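Local coordinates for antigen 43 (Escherichia coli, PDB 4KH3), which mediates bacterial self-association and clumping as the alpha domain of an autotransporter adhesin, at residues 238-243 against 259-264; 277-282 against 294-299. One frame throughout, in Å; residues are numbered along the deposited sequence.

How the contacts relate
Contact 1 closes before contact 2 opens along the chain, and their centres lie about 8 Å apart on the beta-helix. Contact 1 joins successive coils through parallel strands 240-241 and 254-260. Strand 254-260 then pairs in parallel with strand 273-278, so the first half of contact 2 continues the same wall. Beyond it the chain reverses into strand 281-286, antiparallel to 273-278, and segment 294-299 completes contact 2. Probable hydrogen bonds of Asn297 ND2 to Gly263 O and of Gln260 N to Thr277 O stitch the two contacts together. Together they span the passage of the beta-helix from regular coil stacking, through the hairpin, to the coil that resumes at strand 294-295.

Contact 1 (238-243 against 259-264); sequences HTTINQ and TQNTGG
Asn261 and Asn242 sit one above the other on neighbouring coils of a parallel beta-helix, where strands 240-241 and 254-260 run side by side. Thr240 pairs with Thr259 and Ile241 with Gln260. Thr239 O receives Thr259 N, Thr259 O receives Ile241 N, and Ile241 O receives Asn261 N, the last at 2.9 Å.

From CB outward, the Asn261 side chain stays close to the coil before it. Its CB lies 3.4 Å from Ile241 O. The first torsion (chi1 -67°) sets CG beside the backbone N, and Asn242 adopts nearly the same torsion, which leaves CG of Asn261 3.8 Å from Asn242 OD1 and the two amide planes only 17° apart. At the tip, ND2 of Asn261 donates to Asn242 OD1 over 2.7 Å; the acceptor lies in the amide plane of Asn261, whereas the donor is tilted 23° from the carbonyl plane of Asn242. That ND2 also comes 3.7 Å from Thr240 CG2. Because Asn242 ND2 donates in turn to Asn223 OD1, the amides form a hydrogen-bonded row along the helix axis, a feature well known in parallel beta-helices.

On the face of the strands carrying Ile241 and Gln260, CD1 of Ile241 packs 4.0 Å from Gln260 CB, while Gln260 NE2 donates to Val294 O. A type II turn from Asn261 to Gly264 brings Gly264 against Ile241: CG2 of Ile241 rests 3.6 Å from Gly264 CA, and the same CA makes a CH...O contact of 3.4 Å with Asn242 O.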
loop_
_atom_site.group_PDB
_atom_site.type_symbol
_atom_site.label_atom_id
_atom_site.label_comp_id
_atom_site.label_asym_id
_atom_site.label_seq_id
_atom_site.Cartn_x
_atom_site.Cartn_y
_atom_site.Cartn_z
ATOM N N HIS A 238 8.543 5.343 -15.996
ATOM C CA HIS A 238 9.245 6.486 -15.430
ATOM C C HIS A 238 8.716 6.847 -14.057
ATOM O O HIS A 238 8.298 7.963 -13.807
ATOM C CB HIS A 238 9.233 7.695 -16.390
ATOM C CG HIS A 238 9.903 7.411 -17.699
ATOM N ND1 HIS A 238 9.209 7.319 -18.889
ATOM C CD2 HIS A 238 11.195 7.140 -17.996
ATOM C CE1 HIS A 238 10.052 7.036 -19.865
ATOM N NE2 HIS A 238 11.264 6.916 -19.348
ATOM N N THR A 239 8.743 5.890 -13.154
ATOM C CA THR A 239 8.411 6.171 -11.779
ATOM C C THR A 239 9.699 6.511 -11.057
ATOM O O THR A 239 10.754 5.936 -11.332
ATOM C CB THR A 239 7.718 4.962 -11.123
ATOM O OG1 THR A 239 6.365 4.892 -11.587
ATOM C CG2 THR A 239 7.721 5.065 -9.603
ATOM N N THR A 240 9.617 7.473 -10.152
ATOM C CA THR A 240 10.720 7.762 -9.265
ATOM C C THR A 240 10.201 7.531 -7.863
ATOM O O THR A 240 9.176 8.085 -7.483
ATOM C CB THR A 240 11.210 9.218 -9.430
ATOM O OG1 THR A 240 11.816 9.358 -10.716
ATOM C CG2 THR A 240 12.220 9.578 -8.366
ATOM N N ILE A 241 10.898 6.691 -7.108
ATOM C CA ILE A 241 10.540 6.434 -5.730
ATOM C C ILE A 241 11.564 7.133 -4.858
ATOM O O ILE A 241 12.747 6.786 -4.872
ATOM C CB ILE A 241 10.600 4.936 -5.400
ATOM C CG1 ILE A 241 9.950 4.096 -6.501
ATOM C CG2 ILE A 241 9.955 4.658 -4.049
ATOM C CD1 ILE A 241 10.275 2.606 -6.377
ATOM N N ASN A 242 11.126 8.123 -4.098
ATOM C CA ASN A 242 12.032 8.773 -3.161
ATOM C C ASN A 242 12.001 8.135 -1.785
ATOM O O ASN A 242 11.264 7.168 -1.552
ATOM C CB ASN A 242 11.758 10.266 -3.089
ATOM C CG ASN A 242 12.350 11.001 -4.262
ATOM O OD1 ASN A 242 13.462 10.702 -4.682
ATOM N ND2 ASN A 242 11.603 11.946 -4.820
ATOM N N GLN A 243 12.803 8.674 -0.874
ATOM C CA GLN A 243 12.893 8.109 0.456
ATOM C C GLN A 243 11.519 8.016 1.120
ATOM O O GLN A 243 10.796 9.011 1.214
ATOM C CB GLN A 243 13.851 8.926 1.318
ATOM C CG GLN A 243 14.267 8.185 2.579
ATOM C CD GLN A 243 14.895 9.084 3.619
ATOM O OE1 GLN A 243 15.211 10.244 3.353
ATOM N NE2 GLN A 243 15.073 8.550 4.821
ATOM N N THR A 259 13.103 4.575 -11.275
ATOM C CA THR A 259 14.279 5.077 -10.583
ATOM C C THR A 259 13.998 5.010 -9.103
ATOM O O THR A 259 13.219 5.800 -8.566
ATOM C CB THR A 259 14.611 6.511 -10.986
ATOM O OG1 THR A 259 14.901 6.556 -12.390
ATOM C CG2 THR A 259 15.807 7.016 -10.204
ATOM N N GLN A 260 14.613 4.036 -8.453
ATOM C CA GLN A 260 14.400 3.798 -7.038
ATOM C C GLN A 260 15.555 4.402 -6.256
ATOM O O GLN A 260 16.656 3.838 -6.228
ATOM C CB GLN A 260 14.290 2.290 -6.779
ATOM C CG GLN A 260 14.268 1.900 -5.312
ATOM C CD GLN A 260 14.117 0.405 -5.132
ATOM O OE1 GLN A 260 13.465 -0.258 -5.937
ATOM N NE2 GLN A 260 14.725 -0.135 -4.086
ATOM N N ASN A 261 15.311 5.562 -5.645
ATOM C CA ASN A 261 16.330 6.228 -4.838
ATOM C C ASN A 261 16.444 5.582 -3.481
ATOM O O ASN A 261 15.578 4.780 -3.091
ATOM C CB ASN A 261 16.038 7.722 -4.695
ATOM C CG ASN A 261 16.178 8.456 -6.007
ATOM O OD1 ASN A 261 17.051 8.133 -6.820
ATOM N ND2 ASN A 261 15.306 9.426 -6.242
ATOM N N THR A 262 17.513 5.935 -2.768
ATOM C CA THR A 262 17.800 5.353 -1.462
ATOM C C THR A 262 16.637 5.540 -0.512
ATOM O O THR A 262 16.097 6.641 -0.379
ATOM C CB THR A 262 19.065 5.972 -0.828
ATOM O OG1 THR A 262 20.142 5.902 -1.763
ATOM C CG2 THR A 262 19.462 5.217 0.447
ATOM N N GLY A 263 16.248 4.457 0.147
ATOM C CA GLY A 263 15.137 4.505 1.072
ATOM C C GLY A 263 13.793 4.351 0.393
ATOM O O GLY A 263 12.757 4.335 1.057
ATOM N N GLY A 264 13.803 4.239 -0.932
ATOM C CA GLY A 264 12.573 4.021 -1.669
ATOM C C GLY A 264 12.086 2.598 -1.487
ATOM O O GLY A 264 12.875 1.655 -1.560
#

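Contact 2 (277-282 against 294-299); sequences TNRLGA and VLENGG
Arg279 and Glu296 both start from the less common first torsion, with CG between the backbone N and the carbonyl carbon (chi1 62° and 51°), and their extended chains then meet tip to tip. The guanidinium takes the carboxylate side-on, one nitrogen to each oxygen: Arg279 NH2 reaches Glu296 OE1 at 2.8 Å in an almost straight bond, and Arg279 NE reaches Glu296 OE2 at a longer 3.3 Å. Both oxygens lie close to the guanidinium plane, but the nitrogens approach their syn sides from out of the carboxylate plane, the planes being 37° apart. Arg279 NH2 also forms a salt bridge with Asp315; since Glu296 OE1 lies near that second acid, the arginine probably offsets their repulsion.

Val294 packs alongside, its CG1 over one face of the Arg279 guanidinium and its CG2 3.6 Å from Asn278 ND2 and 3.7 Å from Leu280 CD1. Asn278 ND2 donates to Asn292 O and to a water that also accepts from Val294 N.

Asn278 OD1 accepts from Leu280 N over 2.8 Å; this Asx turn accompanies the type I turn from Asn278 to Gly281. The contact thus packs the two-residue turn of a beta-hairpin, strands 273-278 and 281-286, through Asn278, Arg279 and Leu280 on Val294 and Glu296, where parallel beta-helix stacking resumes as strand 294-295 pairs with 313-314.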
loop_
_atom_site.group_PDB
_atom_site.type_symbol
_atom_site.label_atom_id
_atom_site.label_comp_id
_atom_site.label_asym_id
_atom_site.label_seq_id
_atom_site.Cartn_x
_atom_site.Cartn_y
_atom_site.Cartn_z
ATOM N N THR A 277 16.504 1.227 -12.124
ATOM C CA THR A 277 17.765 1.324 -11.395
ATOM C C THR A 277 17.505 1.639 -9.943
ATOM O O THR A 277 16.595 2.389 -9.611
ATOM C CB THR A 277 18.671 2.436 -11.953
ATOM O OG1 THR A 277 17.892 3.635 -12.120
ATOM C CG2 THR A 277 19.250 2.023 -13.289
ATOM N N ASN A 278 18.304 1.067 -9.066
ATOM C CA ASN A 278 18.255 1.477 -7.678
ATOM C C ASN A 278 19.643 1.948 -7.299
ATOM O O ASN A 278 20.488 2.154 -8.178
ATOM C CB ASN A 278 17.754 0.350 -6.769
ATOM C CG ASN A 278 18.494 -0.958 -6.988
ATOM O OD1 ASN A 278 19.724 -0.987 -7.113
ATOM N ND2 ASN A 278 17.742 -2.060 -7.023
ATOM N N ARG A 279 19.892 2.092 -6.005
ATOM C CA ARG A 279 21.169 2.618 -5.546
ATOM C C ARG A 279 22.309 1.621 -5.766
ATOM O O ARG A 279 23.465 1.929 -5.502
ATOM C CB ARG A 279 21.085 3.030 -4.074
ATOM C CG ARG A 279 20.771 1.903 -3.099
ATOM C CD ARG A 279 20.994 2.391 -1.678
ATOM N NE ARG A 279 20.406 1.535 -0.656
ATOM C CZ ARG A 279 21.006 0.467 -0.138
ATOM N NH1 ARG A 279 22.210 0.104 -0.564
ATOM N NH2 ARG A 279 20.395 -0.251 0.800
ATOM N N LEU A 280 21.981 0.432 -6.259
ATOM C CA LEU A 280 22.997 -0.570 -6.534
ATOM C C LEU A 280 23.126 -0.846 -8.023
ATOM O O LEU A 280 23.907 -1.700 -8.430
ATOM C CB LEU A 280 22.694 -1.869 -5.787
ATOM C CG LEU A 280 22.848 -1.803 -4.268
ATOM C CD1 LEU A 280 22.840 -3.201 -3.652
ATOM C CD2 LEU A 280 24.128 -1.058 -3.898
ATOM N N GLY A 281 22.359 -0.129 -8.837
ATOM C CA GLY A 281 22.455 -0.275 -10.282
ATOM C C GLY A 281 21.177 -0.813 -10.891
ATOM O O GLY A 281 20.104 -0.739 -10.284
ATOM N N ALA A 282 21.290 -1.354 -12.097
ATOM C CA ALA A 282 20.141 -1.924 -12.789
ATOM C C ALA A 282 19.569 -3.073 -11.983
ATOM O O ALA A 282 20.298 -3.773 -11.282
ATOM C CB ALA A 282 20.531 -2.402 -14.174
ATOM N N VAL A 294 16.517 -4.239 -4.447
ATOM C CA VAL A 294 16.908 -3.703 -3.151
ATOM C C VAL A 294 15.639 -3.422 -2.367
ATOM O O VAL A 294 14.718 -2.762 -2.867
ATOM C CB VAL A 294 17.756 -2.420 -3.298
ATOM C CG1 VAL A 294 17.850 -1.654 -1.962
ATOM C CG2 VAL A 294 19.139 -2.766 -3.829
ATOM N N LEU A 295 15.594 -3.940 -1.145
ATOM C CA LEU A 295 14.396 -3.913 -0.329
ATOM C C LEU A 295 14.637 -3.230 1.001
ATOM O O LEU A 295 15.314 -3.777 1.861
ATOM C CB LEU A 295 13.938 -5.342 -0.051
ATOM C CG LEU A 295 13.541 -6.196 -1.250
ATOM C CD1 LEU A 295 13.315 -7.640 -0.782
ATOM C CD2 LEU A 295 12.302 -5.633 -1.910
ATOM N N GLU A 296 14.059 -2.048 1.181
ATOM C CA GLU A 296 14.170 -1.336 2.452
ATOM C C GLU A 296 12.926 -0.490 2.694
ATOM O O GLU A 296 12.138 -0.278 1.776
ATOM C CB GLU A 296 15.433 -0.471 2.460
ATOM C CG GLU A 296 15.573 0.431 1.236
ATOM C CD GLU A 296 17.002 0.909 0.999
ATOM O OE1 GLU A 296 17.923 0.521 1.754
ATOM O OE2 GLU A 296 17.210 1.676 0.042
ATOM N N ASN A 297 12.736 -0.042 3.933
ATOM C CA ASN A 297 11.681 0.924 4.261
ATOM C C ASN A 297 10.277 0.505 3.890
ATOM O O ASN A 297 9.479 1.331 3.437
ATOM C CB ASN A 297 11.945 2.262 3.580
ATOM C CG ASN A 297 12.762 3.180 4.422
ATOM O OD1 ASN A 297 12.969 2.928 5.612
ATOM N ND2 ASN A 297 13.227 4.270 3.824
ATOM N N GLY A 298 9.967 -0.769 4.067
ATOM C CA GLY A 298 8.659 -1.252 3.687
ATOM C C GLY A 298 8.697 -2.006 2.376
ATOM O O GLY A 298 7.703 -2.632 2.002
ATOM N N GLY A 299 9.834 -1.951 1.680
ATOM C CA GLY A 299 10.017 -2.743 0.473
ATOM C C GLY A 299 9.805 -4.223 0.759
ATOM O O GLY A 299 10.042 -4.700 1.877
HETATM O O HOH W 1 14.956 -2.642 -6.615
#